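Long-range contacts in arginase (Glaciozyma antarctica, PDB 5YNL), which probably catalyses the manganese-dependent hydrolysis of L-arginine to L-ornithine and urea, as a cold-adapted arginase of a psychrophilic yeast: residues D154-A158 / I175-A179; H180-T185 / D237-I243. All coordinates share one frame; numbering follows the deposited sequence.

Interaction 1. Residues D154-A158 / I175-A179; sequences DHSLA and IWVDA
His155 and Trp176 meet face to face, and this offset stack is the dense part of the contact: ring centroids lie 3.9 Å apart, between the imidazole and the six-membered ring of Trp176, with planes only 18° apart. Trp176 CZ2 sits over the centre of the imidazole, while His155 CE1 lies over the indole face, displaced toward its rim. With CG anti to the backbone N (chi1 -175°), the indole reaches across from strand 173-177 to meet a ring arriving from the opposite direction. The edge of the imidazole is fixed separately. His155 ND1 donates to Asp178 OD2 at 2.6 Å and 167°; the oxygen receives it on its anti lone pair, with carboxylate and ring nearly coplanar. His155 NE2 bonds Ser284 OG. Replacing Trp176 with an alanine would probably strip one face of the imidazole of its support and open a gap beside Ala158.

The remainder is looser, though equally buried. Ala158 adds a single methyl, CB 3.5 Å from Trp176 CH2, and the backbones stay apart, His155 CA lying 8.8 Å from Asp178 CA. Asp154 OD2 accepts from Ser156 N in an Asx turn that brackets His155. DHS after strand 147-152 and Asp178 at the end of strand 173-177 match the arginase-family motifs that supply manganese ligands in relatives, consistent with a place in the active site.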
# COMPACT_ATOMS: atom_id res chain seq x y z
N ASP A 154 -1.97 -7.18 8.34
CA ASP A 154 -3.24 -7.02 7.66
C ASP A 154 -3.34 -5.77 6.79
O ASP A 154 -2.75 -4.75 7.11
CB ASP A 154 -4.33 -6.99 8.71
CG ASP A 154 -5.68 -7.19 8.12
OD1 ASP A 154 -6.06 -8.36 7.96
OD2 ASP A 154 -6.34 -6.17 7.80
N HIS A 155 -4.08 -5.86 5.70
CA HIS A 155 -4.25 -4.71 4.83
C HIS A 155 -5.14 -3.60 5.44
O HIS A 155 -5.05 -2.44 5.05
CB HIS A 155 -4.71 -5.13 3.42
CG HIS A 155 -4.23 -4.22 2.33
ND1 HIS A 155 -4.42 -4.48 0.99
CD2 HIS A 155 -3.57 -3.04 2.39
CE1 HIS A 155 -3.88 -3.52 0.27
NE2 HIS A 155 -3.36 -2.63 1.09
N SER A 156 -5.96 -3.94 6.44
CA SER A 156 -6.73 -2.91 7.14
C SER A 156 -5.82 -1.84 7.73
O SER A 156 -6.25 -0.71 7.99
CB SER A 156 -7.65 -3.50 8.22
OG SER A 156 -6.94 -4.24 9.21
N LEU A 157 -4.55 -2.21 7.95
CA LEU A 157 -3.53 -1.28 8.43
C LEU A 157 -3.32 -0.11 7.45
O LEU A 157 -2.76 0.94 7.83
CB LEU A 157 -2.20 -1.99 8.65
CG LEU A 157 -1.94 -2.75 9.95
CD1 LEU A 157 -3.23 -3.13 10.69
CD2 LEU A 157 -1.11 -3.98 9.64
N ALA A 158 -3.78 -0.30 6.20
CA ALA A 158 -3.76 0.80 5.23
C ALA A 158 -4.62 2.01 5.65
O ALA A 158 -4.46 3.10 5.12
CB ALA A 158 -4.12 0.34 3.84
N ILE A 175 -2.28 3.54 -5.16
CA ILE A 175 -2.35 2.35 -6.01
C ILE A 175 -2.43 1.14 -5.09
O ILE A 175 -1.53 0.89 -4.28
CB ILE A 175 -1.14 2.25 -6.95
CG1 ILE A 175 -1.15 3.45 -7.89
CG2 ILE A 175 -1.17 0.94 -7.78
CD1 ILE A 175 -0.01 3.43 -8.84
N TRP A 176 -3.52 0.41 -5.21
CA TRP A 176 -3.83 -0.59 -4.22
C TRP A 176 -3.71 -1.93 -4.93
O TRP A 176 -4.44 -2.19 -5.90
CB TRP A 176 -5.24 -0.34 -3.72
CG TRP A 176 -5.71 -1.19 -2.60
CD1 TRP A 176 -6.12 -2.50 -2.67
CD2 TRP A 176 -5.92 -0.78 -1.25
NE1 TRP A 176 -6.54 -2.93 -1.42
CE2 TRP A 176 -6.42 -1.89 -0.54
CE3 TRP A 176 -5.70 0.42 -0.57
CZ2 TRP A 176 -6.69 -1.83 0.83
CZ3 TRP A 176 -5.98 0.47 0.78
CH2 TRP A 176 -6.47 -0.64 1.47
N VAL A 177 -2.78 -2.76 -4.49
CA VAL A 177 -2.55 -4.05 -5.12
C VAL A 177 -3.00 -5.17 -4.18
O VAL A 177 -2.42 -5.38 -3.09
CB VAL A 177 -1.07 -4.22 -5.52
CG1 VAL A 177 -0.85 -5.59 -6.20
CG2 VAL A 177 -0.63 -3.06 -6.45
N ASP A 178 -4.05 -5.88 -4.59
CA ASP A 178 -4.74 -6.81 -3.69
C ASP A 178 -5.73 -7.62 -4.50
O ASP A 178 -6.21 -7.16 -5.55
CB ASP A 178 -5.48 -6.04 -2.58
CG ASP A 178 -5.81 -6.89 -1.36
OD1 ASP A 178 -6.45 -7.95 -1.53
OD2 ASP A 178 -5.43 -6.51 -0.23
N ALA A 179 -6.01 -8.83 -4.03
CA ALA A 179 -7.05 -9.66 -4.63
C ALA A 179 -8.41 -9.15 -4.19
O ALA A 179 -9.44 -9.50 -4.78
CB ALA A 179 -6.86 -11.11 -4.19

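Interaction 2. Residues H180-T185 / D237-I243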
# COMPACT_ATOMS: atom_id res chain seq x y z
N HIS A 180 -8.41 -8.33 -3.14
CA HIS A 180 -9.64 -7.85 -2.51
C HIS A 180 -9.75 -6.34 -2.56
O HIS A 180 -8.77 -5.63 -2.38
CB HIS A 180 -9.67 -8.27 -1.04
CG HIS A 180 -9.32 -9.70 -0.81
ND1 HIS A 180 -9.97 -10.73 -1.45
CD2 HIS A 180 -8.38 -10.28 -0.03
CE1 HIS A 180 -9.46 -11.88 -1.06
NE2 HIS A 180 -8.49 -11.63 -0.20
N ALA A 181 -10.97 -5.85 -2.77
CA ALA A 181 -11.22 -4.41 -2.80
C ALA A 181 -11.23 -3.78 -1.40
O ALA A 181 -11.01 -2.58 -1.28
CB ALA A 181 -12.52 -4.09 -3.56
N ASP A 182 -11.50 -4.59 -0.37
CA ASP A 182 -11.55 -4.10 1.01
C ASP A 182 -12.35 -2.78 1.17
O ASP A 182 -11.95 -1.87 1.91
CB ASP A 182 -10.12 -3.93 1.58
CG ASP A 182 -9.37 -5.24 1.72
OD1 ASP A 182 -10.01 -6.31 1.76
OD2 ASP A 182 -8.12 -5.21 1.81
N ILE A 183 -13.48 -2.67 0.47
CA ILE A 183 -14.19 -1.40 0.44
C ILE A 183 -15.54 -1.41 1.17
O ILE A 183 -16.29 -0.44 1.12
CB ILE A 183 -14.34 -0.86 -1.01
CG1 ILE A 183 -14.40 0.67 -1.03
CG2 ILE A 183 -15.55 -1.47 -1.71
CD1 ILE A 183 -14.17 1.24 -2.40
N ASN A 184 -15.83 -2.50 1.87
CA ASN A 184 -17.10 -2.61 2.59
C ASN A 184 -17.32 -1.54 3.66
O ASN A 184 -16.42 -1.24 4.44
CB ASN A 184 -17.26 -3.99 3.24
CG ASN A 184 -18.27 -4.84 2.52
OD1 ASN A 184 -18.96 -4.37 1.61
ND2 ASN A 184 -18.39 -6.09 2.93
N THR A 185 -18.52 -0.98 3.68
CA THR A 185 -18.96 -0.18 4.82
C THR A 185 -19.31 -1.16 5.93
O THR A 185 -19.57 -2.34 5.66
CB THR A 185 -20.20 0.67 4.45
OG1 THR A 185 -20.73 1.30 5.63
CG2 THR A 185 -21.28 -0.20 3.82
N ASP A 237 -13.75 -9.56 -1.78
CA ASP A 237 -13.84 -9.89 -0.36
C ASP A 237 -14.13 -8.60 0.38
O ASP A 237 -13.26 -7.73 0.48
CB ASP A 237 -12.55 -10.53 0.16
CG ASP A 237 -12.35 -10.33 1.66
OD1 ASP A 237 -11.65 -9.37 2.05
OD2 ASP A 237 -12.88 -11.14 2.45
N ALA A 238 -15.36 -8.49 0.88
CA ALA A 238 -15.82 -7.28 1.55
C ALA A 238 -15.46 -6.02 0.77
O ALA A 238 -15.08 -5.01 1.34
CB ALA A 238 -15.27 -7.22 2.97
N GLY A 239 -15.56 -6.10 -0.56
CA GLY A 239 -15.27 -4.95 -1.39
C GLY A 239 -16.31 -4.80 -2.48
O GLY A 239 -15.99 -4.90 -3.66
N GLU A 240 -17.54 -4.53 -2.06
CA GLU A 240 -18.73 -4.64 -2.92
C GLU A 240 -18.57 -4.14 -4.35
O GLU A 240 -18.04 -3.05 -4.60
CB GLU A 240 -19.95 -3.98 -2.25
CG GLU A 240 -21.26 -4.29 -2.94
CD GLU A 240 -21.48 -5.78 -3.14
OE1 GLU A 240 -21.23 -6.56 -2.19
OE2 GLU A 240 -21.90 -6.17 -4.25
N ARG A 241 -19.04 -4.96 -5.28
CA ARG A 241 -18.97 -4.67 -6.71
C ARG A 241 -19.93 -3.54 -7.05
O ARG A 241 -19.81 -2.92 -8.11
CB ARG A 241 -19.31 -5.94 -7.49
CG ARG A 241 -18.97 -7.23 -6.72
CD ARG A 241 -19.38 -8.50 -7.46
NE ARG A 241 -20.80 -8.51 -7.78
CZ ARG A 241 -21.30 -8.47 -9.01
NH1 ARG A 241 -22.61 -8.47 -9.20
NH2 ARG A 241 -20.48 -8.43 -10.05
N LYS A 242 -20.89 -3.27 -6.16
CA LYS A 242 -21.79 -2.13 -6.32
C LYS A 242 -21.16 -0.83 -5.82
O LYS A 242 -21.26 0.21 -6.47
CB LYS A 242 -23.13 -2.37 -5.60
N ILE A 243 -20.52 -0.89 -4.65
CA ILE A 243 -19.86 0.28 -4.07
C ILE A 243 -18.81 0.84 -5.03
O ILE A 243 -18.69 2.06 -5.21
CB ILE A 243 -19.20 -0.07 -2.70
CG1 ILE A 243 -20.27 -0.42 -1.65
CG2 ILE A 243 -18.35 1.07 -2.20
CD1 ILE A 243 -19.69 -0.81 -0.28
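Two loops pack backbone against backbone here, 180-185 and 237-240, with Ile243 of the following helix packing on Ile183; both leave the C-terminal ends of neighbouring parallel strands, 173-177 and 228-233. The closeness of the main chains is the first evidence: Ile183 CA and Gly239 CA are 4.1 Å apart. The loops are joined by a hydrogen bond from Asn184 N to Ala238 O at 2.7 Å, bent to 138° at the hydrogen, with the donor 35° out of the carbonyl plane. Gly239 fits because it has no side chain; a CB there would collide with Ala181 CB and crowd Asp182 N.

Side chains fill in around this seam. Ile183 CG1 lies anti to the backbone N (chi1 -151°), which leaves CG2 between the N and the carbonyl carbon, against the glycine, 3.5 Å from Gly239 CA. The same methyl meets Ile243 CG2 at 3.8 Å as the two isoleucines slide past each other in opposite directions. Asn184 lies against Ala238, its ND2 3.3 Å from Ala238 CB, whereas its OD1 is buried without a polar partner in the model.

At the other end, the poorly ordered Asp237 side chain crosses the His180 ring, OD1 over one face, while His180 ND1 bonds Asp235 O. Asp182 OD1 and Asp237 OD1 are close acceptors, 3.5 Å apart, that do not bond. With Asp178, His180 and Asp182 form an Asp-Ala-His-Ala-Asp segment matching the manganese-ligand motif of relatives.

Beyond the seam, Ile183 also touches Val199 of helix 198-202 and Leu244 of helix 241-246, while Asp182 shares a backbone hydrogen bond with Val199, so the 180-185 loop is packed against both helices.

Interaction 1 lies in the core, its centre about 5 Å from the centre of the chain, and interaction 2 farther out at about 16 Å, only partly buried. Strand 173-177 and its exit link them: 175-179 runs directly into 180-185, and Asp178 OD1 accepts from His180 N. They also touch through space, Asp182 OD2 lying 3.8 Å from both His155 CB and Trp176 CZ2. Their chemistry differs accordingly. Inside, side chains span separated backbones by ring stacking and a nearly straight bond; farther out the backbones themselves meet, joined by a bent bond and isoleucine packing, with a poorly ordered Asp237 at one end.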